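Pectate lyase 1 (Juniperus ashei, PDB 1PXZ) cleaves pectate by calcium-dependent elimination, although with low activity, and is a major cedar pollen allergen built on a parallel beta-helix. Local coordinates at residues Y245-S257 with T269-I283. Numbering follows the deposited sequence.
Sequences YDPWNIYAIGGSS and TAPSESYKKEVTKRI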
ATOM      1  N   TYR A 245       4.395  13.928   5.631  1.00  4.47           N
ATOM      2  CA  TYR A 245       5.536  13.226   6.180  1.00  4.99           C
ATOM      3  C   TYR A 245       6.002  13.871   7.496  1.00 11.55           C
ATOM      4  O   TYR A 245       6.370  15.043   7.491  1.00  9.66           O
ATOM      5  CB  TYR A 245       6.731  13.199   5.220  1.00  9.06           C
ATOM      6  CG  TYR A 245       6.598  12.403   3.945  1.00  5.88           C
ATOM      7  CD1 TYR A 245       5.834  12.947   2.897  1.00  7.62           C
ATOM      8  CD2 TYR A 245       7.198  11.169   3.759  1.00  5.85           C
ATOM      9  CE1 TYR A 245       5.698  12.241   1.717  1.00  5.16           C
ATOM     10  CE2 TYR A 245       7.075  10.450   2.572  1.00  6.02           C
ATOM     11  CZ  TYR A 245       6.308  11.020   1.565  1.00  9.94           C
ATOM     12  OH  TYR A 245       6.144  10.343   0.370  1.00  7.89           O
ATOM     13  N   ASP A 246       6.003  13.096   8.569  1.00  8.07           N
ATOM     14  CA  ASP A 246       6.708  13.387   9.807  1.00  8.32           C
ATOM     15  C   ASP A 246       8.203  13.157   9.617  1.00  8.32           C
ATOM     16  O   ASP A 246       8.592  12.563   8.626  1.00  8.95           O
ATOM     17  CB  ASP A 246       6.236  12.470  10.948  1.00  5.82           C
ATOM     18  CG  ASP A 246       4.834  12.798  11.407  1.00 10.12           C
ATOM     19  OD1 ASP A 246       4.553  14.001  11.660  1.00 11.85           O
ATOM     20  OD2 ASP A 246       3.990  11.872  11.532  1.00 13.71           O
ATOM     21  N   PRO A 247       9.058  13.621  10.523  1.00  9.00           N
ATOM     22  CA  PRO A 247      10.487  13.341  10.417  1.00 10.80           C
ATOM     23  C   PRO A 247      10.806  11.854  10.270  1.00 16.03           C
ATOM     24  O   PRO A 247      10.393  11.066  11.116  1.00 11.62           O
ATOM     25  CB  PRO A 247      11.045  13.891  11.746  1.00 14.52           C
ATOM     26  CG  PRO A 247      10.096  15.002  12.096  1.00 13.71           C
ATOM     27  CD  PRO A 247       8.726  14.511  11.656  1.00  9.66           C
ATOM     28  N   TRP A 248      11.543  11.538   9.211  1.00 11.23           N
ATOM     29  CA  TRP A 248      12.059  10.242   8.825  1.00  9.54           C
ATOM     30  C   TRP A 248      13.357   9.969   9.583  1.00 11.82           C
ATOM     31  O   TRP A 248      13.771  10.862  10.337  1.00 15.33           O
ATOM     32  CB  TRP A 248      12.347  10.163   7.320  1.00 10.52           C
ATOM     33  CG  TRP A 248      13.098  11.356   6.774  1.00 10.89           C
ATOM     34  CD1 TRP A 248      14.441  11.512   6.649  1.00 12.02           C
ATOM     35  CD2 TRP A 248      12.502  12.563   6.280  1.00  7.94           C
ATOM     36  NE1 TRP A 248      14.752  12.753   6.105  1.00  7.60           N
ATOM     37  CE2 TRP A 248      13.563  13.403   5.873  1.00  8.97           C
ATOM     38  CE3 TRP A 248      11.182  13.003   6.146  1.00 10.01           C
ATOM     39  CZ2 TRP A 248      13.336  14.669   5.339  1.00  7.11           C
ATOM     40  CZ3 TRP A 248      10.952  14.269   5.610  1.00 12.36           C
ATOM     41  CH2 TRP A 248      12.035  15.071   5.219  1.00 10.53           C
ATOM     42  N   ASN A 249      13.986   8.832   9.351  1.00 11.46           N
ATOM     43  CA  ASN A 249      15.227   8.479  10.037  1.00  8.80           C
ATOM     44  C   ASN A 249      16.435   8.546   9.116  1.00 25.30           C
ATOM     45  O   ASN A 249      17.497   8.939   9.608  1.00 33.96           O
ATOM     46  CB  ASN A 249      15.190   7.055  10.605  1.00 15.64           C
ATOM     47  CG  ASN A 249      16.345   6.739  11.535  1.00 34.72           C
ATOM     48  OD1 ASN A 249      17.017   5.706  11.436  1.00 32.13           O
ATOM     49  ND2 ASN A 249      16.604   7.639  12.482  1.00 36.89           N
ATOM     50  N   ILE A 250      16.261   8.137   7.854  1.00 16.16           N
ATOM     51  CA  ILE A 250      17.381   8.130   6.918  1.00 15.89           C
ATOM     52  C   ILE A 250      17.080   9.048   5.735  1.00 20.82           C
ATOM     53  O   ILE A 250      17.814  10.007   5.476  1.00 13.08           O
ATOM     54  CB  ILE A 250      17.705   6.711   6.428  1.00 18.53           C
ATOM     55  CG1 ILE A 250      18.014   5.736   7.579  1.00 22.10           C
ATOM     56  CG2 ILE A 250      18.842   6.733   5.420  1.00 20.06           C
ATOM     57  CD1 ILE A 250      18.165   4.305   7.101  1.00 36.71           C
ATOM     58  N   TYR A 251      15.993   8.743   5.037  1.00 12.27           N
ATOM     59  CA  TYR A 251      15.449   9.575   3.984  1.00 11.57           C
ATOM     60  C   TYR A 251      13.952   9.294   3.858  1.00 12.51           C
ATOM     61  O   TYR A 251      13.476   8.346   4.484  1.00 12.41           O
ATOM     62  CB  TYR A 251      16.085   9.278   2.619  1.00  7.67           C
ATOM     63  CG  TYR A 251      15.860   7.850   2.159  1.00 11.31           C
ATOM     64  CD1 TYR A 251      16.691   6.842   2.630  1.00 16.34           C
ATOM     65  CD2 TYR A 251      14.838   7.486   1.281  1.00  8.52           C
ATOM     66  CE1 TYR A 251      16.520   5.519   2.241  1.00 13.53           C
ATOM     67  CE2 TYR A 251      14.654   6.175   0.888  1.00 11.95           C
ATOM     68  CZ  TYR A 251      15.503   5.200   1.372  1.00 14.40           C
ATOM     69  OH  TYR A 251      15.312   3.897   0.965  1.00 16.76           O
ATOM     70  N   ALA A 252      13.298  10.058   2.979  1.00 10.54           N
ATOM     71  CA  ALA A 252      11.876   9.790   2.769  1.00 11.04           C
ATOM     72  C   ALA A 252      11.606   9.038   1.475  1.00 16.34           C
ATOM     73  O   ALA A 252      10.926   8.016   1.491  1.00 12.92           O
ATOM     74  CB  ALA A 252      11.051  11.068   2.771  1.00 13.32           C
ATOM     75  N   ILE A 253      12.086   9.591   0.374  1.00  8.04           N
ATOM     76  CA  ILE A 253      11.803   9.013  -0.942  1.00 10.27           C
ATOM     77  C   ILE A 253      13.099   8.583  -1.592  1.00 18.03           C
ATOM     78  O   ILE A 253      14.060   9.359  -1.622  1.00 11.41           O
ATOM     79  CB  ILE A 253      11.070  10.034  -1.824  1.00 10.11           C
ATOM     80  CG1 ILE A 253       9.709  10.402  -1.231  1.00 11.15           C
ATOM     81  CG2 ILE A 253      10.917   9.538  -3.256  1.00 10.62           C
ATOM     82  CD1 ILE A 253       9.027  11.543  -1.940  1.00 15.41           C
ATOM     83  N   GLY A 254      13.173   7.355  -2.111  1.00 12.65           N
ATOM     84  CA  GLY A 254      14.484   7.014  -2.703  1.00 11.80           C
ATOM     85  C   GLY A 254      14.321   5.907  -3.723  1.00  9.27           C
ATOM     86  O   GLY A 254      13.202   5.484  -4.043  1.00 11.74           O
ATOM     87  N   GLY A 255      15.441   5.398  -4.229  1.00  8.99           N
ATOM     88  CA  GLY A 255      15.268   4.373  -5.263  1.00 11.35           C
ATOM     89  C   GLY A 255      16.575   4.107  -5.986  1.00 17.22           C
ATOM     90  O   GLY A 255      17.589   4.783  -5.763  1.00 11.35           O
ATOM     91  N   SER A 256      16.507   3.116  -6.874  1.00 13.54           N
ATOM     92  CA  SER A 256      17.678   2.680  -7.636  1.00 11.76           C
ATOM     93  C   SER A 256      17.220   2.170  -8.993  1.00 15.84           C
ATOM     94  O   SER A 256      16.015   1.985  -9.200  1.00 12.48           O
ATOM     95  CB  SER A 256      18.454   1.591  -6.895  1.00 17.56           C
ATOM     96  OG  SER A 256      17.646   0.457  -6.631  1.00 13.64           O
ATOM     97  N   SER A 257      18.182   1.978  -9.904  1.00 13.79           N
ATOM     98  CA  SER A 257      17.817   1.497 -11.235  1.00 14.21           C
ATOM     99  C   SER A 257      16.750   2.377 -11.882  1.00 12.65           C
ATOM    100  O   SER A 257      15.741   1.897 -12.396  1.00 14.07           O
ATOM    101  CB  SER A 257      17.375   0.037 -11.152  1.00 12.22           C
ATOM    102  OG  SER A 257      18.422  -0.776 -10.618  1.00 16.89           O
ATOM    103  N   THR A 269       8.366  17.259   6.646  1.00 13.76           N
ATOM    104  CA  THR A 269       8.964  17.879   7.838  1.00  7.88           C
ATOM    105  C   THR A 269      10.249  17.151   8.177  1.00  8.02           C
ATOM    106  O   THR A 269      10.240  15.977   8.565  1.00 13.09           O
ATOM    107  CB  THR A 269       7.970  17.859   9.014  1.00  8.34           C
ATOM    108  OG1 THR A 269       6.815  18.619   8.645  1.00 12.21           O
ATOM    109  CG2 THR A 269       8.602  18.503  10.242  1.00 15.03           C
ATOM    110  N   ALA A 270      11.413  17.768   8.015  1.00  8.97           N
ATOM    111  CA  ALA A 270      12.709  17.129   8.225  1.00 13.46           C
ATOM    112  C   ALA A 270      13.047  16.932   9.702  1.00  5.67           C
ATOM    113  O   ALA A 270      12.570  17.686  10.553  1.00 10.39           O
ATOM    114  CB  ALA A 270      13.870  17.926   7.598  1.00 10.82           C
ATOM    115  N   PRO A 271      13.862  15.918   9.996  1.00  7.24           N
ATOM    116  CA  PRO A 271      14.398  15.776  11.359  1.00 11.07           C
ATOM    117  C   PRO A 271      15.353  16.941  11.623  1.00 15.46           C
ATOM    118  O   PRO A 271      15.620  17.736  10.718  1.00 12.10           O
ATOM    119  CB  PRO A 271      15.208  14.494  11.352  1.00 16.18           C
ATOM    120  CG  PRO A 271      15.070  13.907  10.005  1.00 15.53           C
ATOM    121  CD  PRO A 271      14.327  14.859   9.106  1.00  7.30           C
ATOM    122  N   SER A 272      15.841  16.965  12.854  1.00  9.86           N
ATOM    123  CA  SER A 272      16.761  18.036  13.226  1.00 13.40           C
ATOM    124  C   SER A 272      18.146  17.905  12.645  1.00 14.34           C
ATOM    125  O   SER A 272      18.819  18.934  12.447  1.00 13.81           O
ATOM    126  CB  SER A 272      16.874  18.012  14.773  1.00 22.25           C
ATOM    127  OG  SER A 272      15.639  18.524  15.281  1.00 43.68           O
ATOM    128  N   GLU A 273      18.604  16.684  12.402  1.00 11.58           N
ATOM    129  CA  GLU A 273      19.998  16.488  12.004  1.00 12.93           C
ATOM    130  C   GLU A 273      20.287  17.026  10.602  1.00 14.53           C
ATOM    131  O   GLU A 273      19.509  16.798   9.680  1.00 13.26           O
ATOM    132  CB  GLU A 273      20.388  15.005  12.026  1.00 19.22           C
ATOM    133  CG  GLU A 273      20.292  14.275  13.350  1.00 29.18           C
ATOM    134  CD  GLU A 273      18.927  14.089  13.974  1.00 35.29           C
ATOM    135  OE1 GLU A 273      17.865  14.209  13.326  1.00 17.28           O
ATOM    136  OE2 GLU A 273      18.853  13.816  15.202  1.00 42.17           O
ATOM    137  N   SER A 274      21.421  17.706  10.466  1.00 15.11           N
ATOM    138  CA  SER A 274      21.908  18.202   9.187  1.00 14.84           C
ATOM    139  C   SER A 274      21.941  17.163   8.080  1.00 13.85           C
ATOM    140  O   SER A 274      21.541  17.393   6.928  1.00 14.02           O
ATOM    141  CB  SER A 274      23.358  18.727   9.380  1.00 17.30           C
ATOM    142  OG  SER A 274      23.846  19.251   8.153  1.00 21.91           O
ATOM    143  N   TYR A 275      22.449  15.974   8.427  1.00 10.88           N
ATOM    144  CA  TYR A 275      22.651  14.947   7.403  1.00 16.13           C
ATOM    145  C   TYR A 275      21.358  14.187   7.130  1.00 15.01           C
ATOM    146  O   TYR A 275      21.372  13.179   6.419  1.00 15.46           O
ATOM    147  CB  TYR A 275      23.781  13.994   7.813  1.00 18.93           C
ATOM    148  CG  TYR A 275      23.512  13.280   9.127  1.00 31.32           C
ATOM    149  CD1 TYR A 275      23.863  13.886  10.331  1.00 26.79           C
ATOM    150  CD2 TYR A 275      22.915  12.020   9.160  1.00 26.05           C
ATOM    151  CE1 TYR A 275      23.623  13.250  11.536  1.00 31.85           C
ATOM    152  CE2 TYR A 275      22.678  11.388  10.370  1.00 28.93           C
ATOM    153  CZ  TYR A 275      23.034  12.006  11.547  1.00 30.75           C
ATOM    154  OH  TYR A 275      22.802  11.376  12.755  1.00 44.82           O
ATOM    155  N   LYS A 276      20.228  14.638   7.660  1.00 13.50           N
ATOM    156  CA  LYS A 276      18.967  13.962   7.348  1.00 11.85           C
ATOM    157  C   LYS A 276      17.977  14.909   6.694  1.00 13.43           C
ATOM    158  O   LYS A 276      16.805  14.559   6.542  1.00 10.35           O
ATOM    159  CB  LYS A 276      18.314  13.401   8.619  1.00 14.53           C
ATOM    160  CG  LYS A 276      19.135  12.349   9.357  1.00  9.90           C
ATOM    161  CD  LYS A 276      18.357  11.774  10.536  1.00 15.22           C
ATOM    162  CE  LYS A 276      19.213  10.774  11.299  1.00 24.12           C
ATOM    163  NZ  LYS A 276      18.418   9.951  12.253  1.00 20.00           N
ATOM    164  N   LYS A 277      18.391  16.121   6.315  1.00  8.06           N
ATOM    165  CA  LYS A 277      17.463  17.109   5.791  1.00  8.35           C
ATOM    166  C   LYS A 277      16.961  16.755   4.397  1.00  4.87           C
ATOM    167  O   LYS A 277      15.877  17.186   4.003  1.00 10.55           O
ATOM    168  CB  LYS A 277      18.161  18.492   5.693  1.00 10.53           C
ATOM    169  CG  LYS A 277      18.562  19.040   7.068  1.00 12.44           C
ATOM    170  CD  LYS A 277      17.361  19.355   7.946  1.00 13.67           C
ATOM    171  CE  LYS A 277      17.750  20.095   9.231  1.00  8.84           C
ATOM    172  NZ  LYS A 277      16.558  20.260  10.128  1.00 10.70           N
ATOM    173  N   GLU A 278      17.736  15.977   3.651  1.00  7.85           N
ATOM    174  CA  GLU A 278      17.375  15.681   2.269  1.00 10.04           C
ATOM    175  C   GLU A 278      16.246  14.644   2.199  1.00  8.44           C
ATOM    176  O   GLU A 278      16.327  13.575   2.799  1.00 13.12           O
ATOM    177  CB  GLU A 278      18.564  15.165   1.437  1.00 10.08           C
ATOM    178  CG  GLU A 278      18.158  15.200  -0.041  1.00 12.15           C
ATOM    179  CD  GLU A 278      19.229  14.698  -0.975  1.00 23.00           C
ATOM    180  OE1 GLU A 278      20.404  14.685  -0.549  1.00 16.70           O
ATOM    181  OE2 GLU A 278      18.893  14.321  -2.128  1.00 18.85           O
ATOM    182  N   VAL A 279      15.196  14.989   1.467  1.00  7.68           N
ATOM    183  CA  VAL A 279      14.032  14.101   1.367  1.00  8.37           C
ATOM    184  C   VAL A 279      14.400  12.871   0.546  1.00 16.07           C
ATOM    185  O   VAL A 279      14.008  11.751   0.885  1.00 11.67           O
ATOM    186  CB  VAL A 279      12.879  14.842   0.681  1.00  7.36           C
ATOM    187  CG1 VAL A 279      11.802  13.869   0.182  1.00  8.13           C
ATOM    188  CG2 VAL A 279      12.280  15.913   1.595  1.00  6.79           C
ATOM    189  N   THR A 280      15.136  13.099  -0.537  1.00  9.62           N
ATOM    190  CA  THR A 280      15.535  12.145  -1.552  1.00  7.78           C
ATOM    191  C   THR A 280      16.843  11.419  -1.272  1.00 12.09           C
ATOM    192  O   THR A 280      17.785  11.915  -0.651  1.00 14.36           O
ATOM    193  CB  THR A 280      15.762  12.852  -2.921  1.00  9.66           C
ATOM    194  OG1 THR A 280      16.396  14.126  -2.682  1.00 10.55           O
ATOM    195  CG2 THR A 280      14.445  13.137  -3.618  1.00 10.51           C
ATOM    196  N   LYS A 281      16.907  10.189  -1.780  1.00  9.78           N
ATOM    197  CA  LYS A 281      18.122   9.411  -1.742  1.00  8.81           C
ATOM    198  C   LYS A 281      18.242   8.510  -2.975  1.00 10.61           C
ATOM    199  O   LYS A 281      17.410   7.635  -3.180  1.00  9.92           O
ATOM    200  CB  LYS A 281      18.228   8.532  -0.483  1.00  9.61           C
ATOM    201  CG  LYS A 281      19.657   7.985  -0.348  1.00 14.65           C
ATOM    202  CD  LYS A 281      19.890   7.442   1.059  1.00 24.24           C
ATOM    203  CE  LYS A 281      21.167   6.607   1.087  1.00 36.94           C
ATOM    204  NZ  LYS A 281      20.886   5.169   1.376  1.00 61.11           N
ATOM    205  N   ARG A 282      19.281   8.743  -3.778  1.00 11.00           N
ATOM    206  CA  ARG A 282      19.584   7.892  -4.915  1.00 15.29           C
ATOM    207  C   ARG A 282      20.566   6.804  -4.513  1.00 18.80           C
ATOM    208  O   ARG A 282      21.607   7.052  -3.910  1.00 15.45           O
ATOM    209  CB  ARG A 282      20.210   8.668  -6.077  1.00 17.06           C
ATOM    210  CG  ARG A 282      19.191   9.397  -6.937  1.00 18.39           C
ATOM    211  CD  ARG A 282      19.357  10.896  -6.708  1.00 22.09           C
ATOM    212  NE  ARG A 282      18.588  11.659  -7.702  1.00 20.72           N
ATOM    213  CZ  ARG A 282      17.874  12.711  -7.303  1.00 14.24           C
ATOM    214  NH1 ARG A 282      17.882  13.045  -6.009  1.00 10.73           N
ATOM    215  NH2 ARG A 282      17.194  13.375  -8.214  1.00 13.59           N
ATOM    216  N   ILE A 283      20.221   5.580  -4.870  1.00 18.85           N
ATOM    217  CA  ILE A 283      21.057   4.448  -4.479  1.00 14.20           C
ATOM    218  C   ILE A 283      21.633   3.774  -5.706  1.00 21.62           C
ATOM    219  O   ILE A 283      20.892   3.483  -6.646  1.00 22.45           O
ATOM    220  CB  ILE A 283      20.175   3.505  -3.641  1.00 22.84           C
ATOM    221  CG1 ILE A 283      19.724   4.149  -2.326  1.00 28.06           C
ATOM    222  CG2 ILE A 283      20.853   2.178  -3.379  1.00 26.99           C
ATOM    223  CD1 ILE A 283      18.363   3.727  -1.827  1.00 28.60           C
TER
HETATM  224  O   HOH W   1       4.897  17.511   7.039  1.00 20.83           O
HETATM  225  O   HOH W   2      18.319  12.439   4.150  1.00 18.21           O
HETATM  226  O   HOH W   3      20.390  10.432   6.143  1.00 27.47           O
HETATM  227  O   HOH W   4      21.006   2.250  -9.210  1.00 18.68           O
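V279 O is gripped by two successive backbone amides. A252 N lies 2.8 Å from V279 O, and I253 N lies 2.9 Å from V279 O. The I253 bond is the straighter, at 166° on the hydrogen. From here strands 253-256 and 280-282 run parallel: K281 N bonds to I253 O, G255 N to K281 O, and I283 N to G255 O. This is the ladder between neighbouring coils of the parallel beta-helix, and 280-282 is an outermost strand of its sheet. At G254, which has no side chain, the backbones come close, with G254 CA 3.0 Å from K281 O. K281 CB makes a CH-pi contact over one face of the Y251 ring, 4.0 Å from its centroid, and K281 CD lies 3.6 Å from Y251 CD1. Y251 also touches R229, the predicted active-site arginine. In the turns before the strands, W248 NE1 donates to K276 O at 2.8 Å. P271 CD makes a CH-pi contact over one face of the five-membered ring of W248, and A252 CB lies toward the rim of the opposite face. With CG1 anti to the backbone N (chi1 163°), V279 sends CG2 to W248 CH2 at 3.7 Å and CG1 to A252 CB. A water donates to both I250 O and E278 O, bridging the two turns.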